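Local coordinates for protein putative rhamnosidase (Streptomyces avermitilis, PDB 3W5M) that hydrolyses terminal non-reducing alpha-L-rhamnose residues from plant glycosides such as naringin, rutin and hesperidin and from gum arabic, and binds L-rhamnose through a calcium-dependent carbohydrate-binding module, at residues A[667-672]-A[717-722]; A[699-704]-A[768-773]; A[626-631]-A[659-664]. All blocks are in the same frame, centred on the assembly; numbering follows the deposited sequence.

Interaction 1. Residues A[667-672]-A[717-722]; sequences DLRDAQ and ADALPS
Ser-722 OG, packed against the aliphatic part of Arg-669, is gripped by two polar partners. Ser-722 OG donates to Ala-719 O one turn back (2.7 Å), in the carbonyl plane and on a lone pair, and accepts from a water at 2.9 Å. That water in turn accepts from Arg-669 NH1 (3.1 Å) at the edge of the guanidinium, so the polar link between guanidinium and hydroxyl runs through this water. A chi1 of 68° sets Ser-722 OG between the backbone N and the carbonyl carbon, 3.4 Å from Arg-669 CD. The Arg-669 chain bends at chi3, and one guanidinium face lies over Asp-718 O, 3.4 Å from the plane toward its rim; the angle there is too poor for a hydrogen bond. The direct bond is Gln-672 NE2 to Ser-722 O (3.0 Å, N-H...O 167°), from an extended side chain whose amide plane contains the acceptor. NE2 also bonds Gly-676 O.

Away from the rhamnose sites, the contact ties the C-terminal end of helix 658-671 to helix 713-732 within the (alpha/alpha)6-barrel domain. The segment axes run 24° from parallel and 11.0 Å apart, with Phe-678 of a loop touching both Gln-672 and Ser-722.

Interaction 2. Residues A[699-704]-A[768-773]; sequences GVTVPW and ADLAAR
Leu-770 reaches across to Val-700, Thr-701 and Trp-704, and its two methyls divide the work. Leu-770 CD2 sits over one face of the Trp-704 indole, 4.0 Å from the centroid of the five-membered ring and 14° off its normal, a CH-pi contact. Leu-770 CD1 lies 4.0 Å from Thr-701 CG2, while Leu-770 CB is met by Val-700 CG1 at 3.7 Å. A chi1 of -171° puts Trp-704 CG anti to the backbone N. The six-membered end of the indole meets Arg-773, where Trp-704 CH2 lies 3.6 Å from Arg-773 CB.

The next shell fixes the arginine. Arg-773 NE donates to Asp-769 OD1 (3.0 Å) and Arg-773 NH2 to Asp-769 OD2 (2.9 Å), a side-on salt bridge one turn apart that lies close to the guanidinium plane but meets the carboxylate from above its own. The guanidinium so held also covers Leu-770 CD2, 3.5 Å from its plane and over its centre; that methyl sits in the corner formed by guanidinium and indole face, whose planes are nearly perpendicular. Thr-701 OG1 bonds Asn-645 OD1.

The contact pairs helix 698-710 with helix 756-777 in the (alpha/alpha)6-barrel domain, segment axes 9.7 Å apart at 42°. The touching atoms are chiefly apolar; the arginine's charge is probably largely balanced by Asp-769, and mainly its alkyl chain serves the interface.

Interaction 3. Residues A[626-631]-A[659-664]; sequences SVPTDT and RFLTKW
Pro-628 and Trp-664 form the CH-pi element of this contact. The proline ring lies over one indole face, Pro-628 CG being 3.6 Å from the centroid of the five-membered ring and 12° off its normal. Pro-628 CD presses closer still, 3.2 Å from Trp-664 CD1, which marks tight packing. A chi1 of -180° puts Trp-664 CG anti to the backbone N, and the indole NE1 is held by Ala-682 O.

Two more apolar side chains meet the same proline. Phe-660 CE2 approaches Pro-628 CD at 3.9 Å, and Leu-661 CD2 touches Pro-628 CG. The phenyl ring also runs up against the backbone: Phe-660 CZ is 3.5 Å from Val-627 C, and Ser-626 N sits at the ring edge, near its plane.

Polar bonds converge on Ser-626 O. Lys-663 NZ donates to it at 3.0 Å from above the carbonyl plane, the lysine chain having turned at chi2 (-91°). A water donates both to Ser-626 O (2.8 Å) and to Phe-660 O, and it also lies over the centre of the Phe-660 ring. Lys-663 NZ has two further acceptors, Asp-667 OD2 in a salt bridge and Trp-347 O, which satisfy this buried ammonium.

The loop so held runs from helix 607-622 to helix 641-654 and carries Asp-630, a rhamnose-binding residue, whose side chain touches Asp-643. Helix 658-671 backs this loop near the active site of the (alpha/alpha)6 barrel; this helix packs in turn on helix 641-654 through Leu-661 and Trp-664 and on helix 698-710.

All three contacts belong to the catalytic (alpha/alpha)6-barrel domain, and interactions 1 and 3 share helix 658-671, near its C-terminal end and further back respectively. Interaction 3 is wholly buried beside the rhamnose site and mixes ring packing with a buried ammonium. Interaction 1 is only partly buried, and there a water and an amide do the joining. Interaction 2 is a buried, chiefly apolar helix pair. Interactions 1 and 2 abut directly: Leu-668 CD2 is 3.4 Å from Gly-699 CA, and Ala-719 CB packs on Pro-703 CG. Their segments alternate along the chain, whereas interaction 3 closes before either opens. Asp-667 links 626-631 to 667-672 through Lys-663.

Interaction 1. Residues A[667-672]-A[717-722]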
loop_
_atom_site.group_PDB
_atom_site.type_symbol
_atom_site.label_atom_id
_atom_site.label_comp_id
_atom_site.label_asym_id
_atom_site.label_seq_id
_atom_site.Cartn_x
_atom_site.Cartn_y
_atom_site.Cartn_z
ATOM N N ASP A 667 0.457 -10.598 -7.736
ATOM C CA ASP A 667 -0.018 -11.016 -6.399
ATOM C C ASP A 667 -1.417 -11.629 -6.521
ATOM O O ASP A 667 -1.711 -12.659 -5.906
ATOM C CB ASP A 667 -0.129 -9.852 -5.421
ATOM C CG ASP A 667 1.216 -9.192 -5.093
ATOM O OD1 ASP A 667 2.268 -9.901 -5.040
ATOM O OD2 ASP A 667 1.179 -7.949 -4.861
ATOM N N LEU A 668 -2.267 -10.998 -7.313
ATOM C CA LEU A 668 -3.642 -11.483 -7.443
ATOM C C LEU A 668 -3.681 -12.885 -8.053
ATOM O O LEU A 668 -4.371 -13.774 -7.538
ATOM C CB LEU A 668 -4.461 -10.518 -8.273
ATOM C CG LEU A 668 -5.941 -10.900 -8.428
ATOM C CD1 LEU A 668 -6.684 -10.795 -7.096
ATOM C CD2 LEU A 668 -6.547 -10.001 -9.488
ATOM N N ARG A 669 -2.948 -13.078 -9.146
ATOM C CA ARG A 669 -2.792 -14.420 -9.728
ATOM C C ARG A 669 -2.119 -15.429 -8.829
ATOM O O ARG A 669 -2.482 -16.606 -8.862
ATOM C CB ARG A 669 -2.130 -14.374 -11.109
ATOM C CG ARG A 669 -3.058 -13.758 -12.153
ATOM C CD ARG A 669 -2.490 -13.786 -13.562
ATOM N NE ARG A 669 -1.232 -13.028 -13.658
ATOM C CZ ARG A 669 -1.153 -11.756 -14.027
ATOM N NH1 ARG A 669 -2.244 -11.053 -14.350
ATOM N NH2 ARG A 669 0.045 -11.188 -14.121
ATOM N N ASP A 670 -1.194 -15.002 -7.975
ATOM C CA ASP A 670 -0.573 -15.922 -7.011
ATOM C C ASP A 670 -1.626 -16.418 -6.023
ATOM O O ASP A 670 -1.447 -17.489 -5.430
ATOM C CB ASP A 670 0.479 -15.213 -6.121
ATOM C CG ASP A 670 1.853 -15.128 -6.740
ATOM O OD1 ASP A 670 2.144 -15.805 -7.756
ATOM O OD2 ASP A 670 2.685 -14.357 -6.188
ATOM N N ALA A 671 -2.674 -15.617 -5.798
ATOM C CA ALA A 671 -3.714 -15.944 -4.794
ATOM C C ALA A 671 -4.930 -16.660 -5.398
ATOM O O ALA A 671 -5.794 -17.163 -4.644
ATOM C CB ALA A 671 -4.165 -14.702 -4.051
ATOM N N GLN A 672 -5.013 -16.690 -6.718
ATOM C CA GLN A 672 -6.225 -17.270 -7.379
ATOM C C GLN A 672 -6.404 -18.716 -6.913
ATOM O O GLN A 672 -5.429 -19.499 -6.856
ATOM C CB GLN A 672 -6.125 -17.151 -8.901
ATOM C CG GLN A 672 -7.440 -17.448 -9.660
ATOM C CD GLN A 672 -7.322 -17.166 -11.154
ATOM O OE1 GLN A 672 -6.236 -16.928 -11.648
ATOM N NE2 GLN A 672 -8.454 -17.163 -11.873
ATOM N N ALA A 717 -1.671 -10.298 -22.170
ATOM C CA ALA A 717 -1.207 -11.666 -22.389
ATOM C C ALA A 717 -1.013 -12.433 -21.064
ATOM O O ALA A 717 -1.367 -13.598 -20.953
ATOM C CB ALA A 717 0.044 -11.678 -23.263
ATOM N N ASP A 718 -0.495 -11.763 -20.039
ATOM C CA ASP A 718 -0.211 -12.422 -18.782
ATOM C C ASP A 718 -1.475 -12.670 -17.948
ATOM O O ASP A 718 -1.469 -13.536 -17.087
ATOM C CB ASP A 718 0.791 -11.573 -17.961
ATOM C CG ASP A 718 2.209 -11.623 -18.526
ATOM O OD1 ASP A 718 2.534 -12.511 -19.353
ATOM O OD2 ASP A 718 3.028 -10.763 -18.126
ATOM N N ALA A 719 -2.543 -11.914 -18.226
ATOM C CA ALA A 719 -3.799 -11.960 -17.457
ATOM C C ALA A 719 -4.776 -12.940 -18.103
ATOM O O ALA A 719 -5.557 -13.580 -17.411
ATOM C CB ALA A 719 -4.438 -10.575 -17.394
ATOM N N LEU A 720 -4.703 -13.095 -19.421
ATOM C CA LEU A 720 -5.799 -13.810 -20.113
ATOM C C LEU A 720 -6.091 -15.249 -19.620
ATOM O O LEU A 720 -7.252 -15.559 -19.399
ATOM C CB LEU A 720 -5.722 -13.670 -21.660
ATOM C CG LEU A 720 -6.972 -14.114 -22.436
ATOM C CD1 LEU A 720 -8.225 -13.348 -22.019
ATOM C CD2 LEU A 720 -6.730 -14.006 -23.941
ATOM N N PRO A 721 -5.064 -16.102 -19.369
ATOM C CA PRO A 721 -5.352 -17.445 -18.806
ATOM C C PRO A 721 -6.061 -17.445 -17.438
ATOM O O PRO A 721 -6.950 -18.275 -17.196
ATOM C CB PRO A 721 -3.962 -18.092 -18.705
ATOM C CG PRO A 721 -3.137 -17.344 -19.720
ATOM C CD PRO A 721 -3.621 -15.935 -19.655
ATOM N N SER A 722 -5.685 -16.527 -16.542
ATOM C CA SER A 722 -6.388 -16.387 -15.241
ATOM C C SER A 722 -7.830 -15.906 -15.444
ATOM O O SER A 722 -8.719 -16.302 -14.699
ATOM C CB SER A 722 -5.643 -15.438 -14.280
ATOM O OG SER A 722 -5.691 -14.101 -14.748
HETATM O O HOH W 1 -5.279 -11.364 -14.012
#

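Interaction 2. Residues A[699-704]-A[768-773]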
loop_
_atom_site.group_PDB
_atom_site.type_symbol
_atom_site.label_atom_id
_atom_site.label_comp_id
_atom_site.label_asym_id
_atom_site.label_seq_id
_atom_site.Cartn_x
_atom_site.Cartn_y
_atom_site.Cartn_z
ATOM N N GLY A 699 -9.302 -8.867 -11.483
ATOM C CA GLY A 699 -8.436 -9.716 -12.330
ATOM C C GLY A 699 -8.626 -9.534 -13.837
ATOM O O GLY A 699 -7.734 -9.863 -14.618
ATOM N N VAL A 700 -9.808 -9.043 -14.238
ATOM C CA VAL A 700 -10.140 -8.709 -15.621
ATOM C C VAL A 700 -10.071 -7.192 -15.891
ATOM O O VAL A 700 -9.475 -6.736 -16.889
ATOM C CB VAL A 700 -11.580 -9.197 -15.973
ATOM C CG1 VAL A 700 -11.756 -9.231 -17.493
ATOM C CG2 VAL A 700 -11.870 -10.538 -15.320
ATOM N N THR A 701 -10.649 -6.396 -14.988
ATOM C CA THR A 701 -10.829 -4.968 -15.233
ATOM C C THR A 701 -9.549 -4.171 -15.068
ATOM O O THR A 701 -9.364 -3.164 -15.720
ATOM C CB THR A 701 -11.873 -4.319 -14.300
ATOM O OG1 THR A 701 -11.486 -4.515 -12.945
ATOM C CG2 THR A 701 -13.275 -4.957 -14.490
ATOM N N VAL A 702 -8.692 -4.627 -14.175
ATOM C CA VAL A 702 -7.435 -3.898 -13.934
ATOM C C VAL A 702 -6.422 -4.086 -15.111
ATOM O O VAL A 702 -5.822 -3.103 -15.568
ATOM C CB VAL A 702 -6.871 -4.215 -12.536
ATOM C CG1 VAL A 702 -5.558 -3.496 -12.351
ATOM C CG2 VAL A 702 -7.831 -3.703 -11.436
ATOM N N PRO A 703 -6.246 -5.325 -15.626
ATOM C CA PRO A 703 -5.453 -5.431 -16.858
ATOM C C PRO A 703 -6.037 -4.601 -17.989
ATOM O O PRO A 703 -5.305 -3.951 -18.748
ATOM C CB PRO A 703 -5.492 -6.928 -17.175
ATOM C CG PRO A 703 -5.660 -7.573 -15.841
ATOM C CD PRO A 703 -6.516 -6.649 -15.042
ATOM N N TRP A 704 -7.372 -4.587 -18.117
ATOM C CA TRP A 704 -7.960 -3.798 -19.184
ATOM C C TRP A 704 -7.729 -2.309 -18.993
ATOM O O TRP A 704 -7.419 -1.592 -19.948
ATOM C CB TRP A 704 -9.471 -4.084 -19.329
ATOM C CG TRP A 704 -10.033 -3.441 -20.550
ATOM C CD1 TRP A 704 -10.891 -2.379 -20.604
ATOM C CD2 TRP A 704 -9.748 -3.802 -21.913
ATOM N NE1 TRP A 704 -11.177 -2.062 -21.921
ATOM C CE2 TRP A 704 -10.491 -2.912 -22.746
ATOM C CE3 TRP A 704 -8.943 -4.791 -22.513
ATOM C CZ2 TRP A 704 -10.445 -2.974 -24.148
ATOM C CZ3 TRP A 704 -8.900 -4.859 -23.922
ATOM C CH2 TRP A 704 -9.655 -3.953 -24.717
ATOM N N ALA A 768 -16.961 -11.402 -19.294
ATOM C CA ALA A 768 -16.967 -12.101 -20.582
ATOM C C ALA A 768 -16.691 -11.149 -21.754
ATOM O O ALA A 768 -15.970 -11.503 -22.696
ATOM C CB ALA A 768 -18.301 -12.832 -20.793
ATOM N N ASP A 769 -17.278 -9.955 -21.685
ATOM C CA ASP A 769 -17.129 -8.893 -22.687
ATOM C C ASP A 769 -15.660 -8.483 -22.750
ATOM O O ASP A 769 -15.055 -8.419 -23.828
ATOM C CB ASP A 769 -17.995 -7.698 -22.278
ATOM C CG ASP A 769 -17.949 -6.534 -23.261
ATOM O OD1 ASP A 769 -17.222 -6.554 -24.279
ATOM O OD2 ASP A 769 -18.676 -5.554 -23.014
ATOM N N LEU A 770 -15.083 -8.197 -21.586
ATOM C CA LEU A 770 -13.695 -7.778 -21.579
ATOM C C LEU A 770 -12.767 -8.870 -22.067
ATOM O O LEU A 770 -11.788 -8.582 -22.780
ATOM C CB LEU A 770 -13.273 -7.293 -20.194
ATOM C CG LEU A 770 -13.871 -5.981 -19.707
ATOM C CD1 LEU A 770 -13.184 -5.600 -18.389
ATOM C CD2 LEU A 770 -13.810 -4.856 -20.734
ATOM N N ALA A 771 -13.044 -10.120 -21.692
ATOM C CA ALA A 771 -12.200 -11.208 -22.161
ATOM C C ALA A 771 -12.215 -11.284 -23.705
ATOM O O ALA A 771 -11.181 -11.547 -24.318
ATOM C CB ALA A 771 -12.602 -12.532 -21.535
ATOM N N ALA A 772 -13.374 -11.027 -24.328
ATOM C CA ALA A 772 -13.441 -11.019 -25.801
ATOM C C ALA A 772 -12.609 -9.880 -26.383
ATOM O O ALA A 772 -11.940 -10.051 -27.408
ATOM C CB ALA A 772 -14.890 -10.929 -26.296
ATOM N N ARG A 773 -12.644 -8.726 -25.725
ATOM C CA ARG A 773 -11.885 -7.564 -26.149
ATOM C C ARG A 773 -10.383 -7.859 -26.053
ATOM O O ARG A 773 -9.629 -7.487 -26.959
ATOM C CB ARG A 773 -12.275 -6.328 -25.336
ATOM C CG ARG A 773 -13.701 -5.823 -25.588
ATOM C CD ARG A 773 -13.904 -4.471 -24.923
ATOM N NE ARG A 773 -15.229 -4.327 -24.317
ATOM C CZ ARG A 773 -15.558 -3.347 -23.477
ATOM N NH1 ARG A 773 -14.659 -2.409 -23.142
ATOM N NH2 ARG A 773 -16.789 -3.296 -22.975
#

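Interaction 3. Residues A[626-631]-A[659-664]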
loop_
_atom_site.group_PDB
_atom_site.type_symbol
_atom_site.label_atom_id
_atom_site.label_comp_id
_atom_site.label_asym_id
_atom_site.label_seq_id
_atom_site.Cartn_x
_atom_site.Cartn_y
_atom_site.Cartn_z
ATOM N N SER A 626 3.535 -0.434 -1.609
ATOM C CA SER A 626 3.767 -1.877 -1.905
ATOM C C SER A 626 2.568 -2.628 -2.551
ATOM O O SER A 626 2.741 -3.353 -3.554
ATOM C CB SER A 626 4.255 -2.635 -0.657
ATOM O OG SER A 626 4.588 -3.970 -1.001
ATOM N N VAL A 627 1.377 -2.464 -1.987
ATOM C CA VAL A 627 0.144 -3.010 -2.627
ATOM C C VAL A 627 -0.908 -1.908 -2.632
ATOM O O VAL A 627 -0.842 -0.993 -1.789
ATOM C CB VAL A 627 -0.395 -4.271 -1.906
ATOM C CG1 VAL A 627 0.653 -5.404 -1.853
ATOM C CG2 VAL A 627 -0.922 -3.951 -0.525
ATOM N N PRO A 628 -1.867 -1.954 -3.577
ATOM C CA PRO A 628 -2.940 -0.960 -3.588
ATOM C C PRO A 628 -3.928 -1.259 -2.419
ATOM O O PRO A 628 -4.655 -2.259 -2.443
ATOM C CB PRO A 628 -3.576 -1.146 -4.966
ATOM C CG PRO A 628 -3.343 -2.596 -5.299
ATOM C CD PRO A 628 -2.036 -2.971 -4.633
ATOM N N THR A 629 -3.894 -0.429 -1.374
ATOM C CA THR A 629 -4.630 -0.757 -0.157
ATOM C C THR A 629 -5.977 -0.063 -0.107
ATOM O O THR A 629 -6.178 0.950 -0.782
ATOM C CB THR A 629 -3.847 -0.450 1.136
ATOM O OG1 THR A 629 -3.366 0.896 1.106
ATOM C CG2 THR A 629 -2.708 -1.412 1.303
ATOM N N ASP A 630 -6.886 -0.635 0.686
ATOM C CA ASP A 630 -8.166 0.027 0.971
ATOM C C ASP A 630 -7.988 1.261 1.854
ATOM O O ASP A 630 -8.532 2.303 1.541
ATOM C CB ASP A 630 -9.175 -0.940 1.600
ATOM C CG ASP A 630 -8.697 -1.554 2.946
ATOM O OD1 ASP A 630 -7.480 -1.796 3.166
ATOM O OD2 ASP A 630 -9.574 -1.855 3.777
ATOM N N THR A 631 -7.200 1.137 2.927
ATOM C CA THR A 631 -6.941 2.267 3.818
ATOM C C THR A 631 -5.573 2.097 4.424
ATOM O O THR A 631 -5.137 0.977 4.641
ATOM C CB THR A 631 -8.003 2.397 4.942
ATOM O OG1 THR A 631 -7.477 3.193 6.010
ATOM C CG2 THR A 631 -8.322 1.054 5.526
ATOM N N ARG A 659 3.858 -0.161 -13.483
ATOM C CA ARG A 659 4.692 -1.091 -12.751
ATOM C C ARG A 659 3.970 -1.531 -11.457
ATOM O O ARG A 659 4.042 -2.707 -11.065
ATOM C CB ARG A 659 6.025 -0.434 -12.391
ATOM C CG ARG A 659 6.957 -0.164 -13.586
ATOM C CD ARG A 659 8.214 0.565 -13.080
ATOM N NE ARG A 659 7.838 1.902 -12.613
ATOM C CZ ARG A 659 8.428 2.547 -11.594
ATOM N NH1 ARG A 659 9.434 1.999 -10.927
ATOM N NH2 ARG A 659 7.979 3.750 -11.235
ATOM N N PHE A 660 3.286 -0.584 -10.795
ATOM C CA PHE A 660 2.675 -0.863 -9.485
ATOM C C PHE A 660 1.557 -1.897 -9.624
ATOM O O PHE A 660 1.523 -2.877 -8.884
ATOM C CB PHE A 660 2.112 0.419 -8.841
ATOM C CG PHE A 660 1.788 0.271 -7.362
ATOM C CD1 PHE A 660 2.820 0.179 -6.397
ATOM C CD2 PHE A 660 0.467 0.226 -6.934
ATOM C CE1 PHE A 660 2.520 0.050 -5.037
ATOM C CE2 PHE A 660 0.155 0.093 -5.581
ATOM C CZ PHE A 660 1.188 0.010 -4.631
ATOM N N LEU A 661 0.663 -1.673 -10.578
ATOM C CA LEU A 661 -0.458 -2.610 -10.760
ATOM C C LEU A 661 -0.079 -3.882 -11.503
ATOM O O LEU A 661 -0.678 -4.914 -11.257
ATOM C CB LEU A 661 -1.698 -1.916 -11.362
ATOM C CG LEU A 661 -2.143 -0.782 -10.438
ATOM C CD1 LEU A 661 -3.228 -0.013 -11.174
ATOM C CD2 LEU A 661 -2.614 -1.278 -9.065
ATOM N N THR A 662 0.923 -3.822 -12.384
ATOM C CA THR A 662 1.548 -5.055 -12.926
ATOM C C THR A 662 2.011 -5.972 -11.812
ATOM O O THR A 662 1.704 -7.161 -11.807
ATOM C CB THR A 662 2.712 -4.759 -13.914
ATOM O OG1 THR A 662 2.206 -4.002 -15.015
ATOM C CG2 THR A 662 3.343 -6.057 -14.450
ATOM N N LYS A 663 2.761 -5.417 -10.859
ATOM C CA LYS A 663 3.211 -6.154 -9.703
ATOM C C LYS A 663 2.011 -6.711 -8.922
ATOM O O LYS A 663 1.996 -7.893 -8.557
ATOM C CB LYS A 663 4.054 -5.236 -8.788
ATOM C CG LYS A 663 4.605 -5.927 -7.562
ATOM C CD LYS A 663 3.643 -5.795 -6.408
ATOM C CE LYS A 663 4.245 -6.324 -5.129
ATOM N NZ LYS A 663 3.232 -6.244 -4.061
ATOM N N TRP A 664 1.017 -5.874 -8.671
ATOM C CA TRP A 664 -0.129 -6.323 -7.873
ATOM C C TRP A 664 -0.896 -7.464 -8.589
ATOM O O TRP A 664 -1.376 -8.389 -7.943
ATOM C CB TRP A 664 -1.086 -5.194 -7.515
ATOM C CG TRP A 664 -2.250 -5.700 -6.691
ATOM C CD1 TRP A 664 -2.223 -6.104 -5.388
ATOM C CD2 TRP A 664 -3.591 -5.915 -7.154
ATOM N NE1 TRP A 664 -3.477 -6.531 -5.001
ATOM C CE2 TRP A 664 -4.335 -6.411 -6.059
ATOM C CE3 TRP A 664 -4.229 -5.726 -8.377
ATOM C CZ2 TRP A 664 -5.693 -6.739 -6.158
ATOM C CZ3 TRP A 664 -5.604 -6.026 -8.474
ATOM C CH2 TRP A 664 -6.302 -6.563 -7.371
HETATM O O HOH W 2 1.298 -3.413 -5.986
#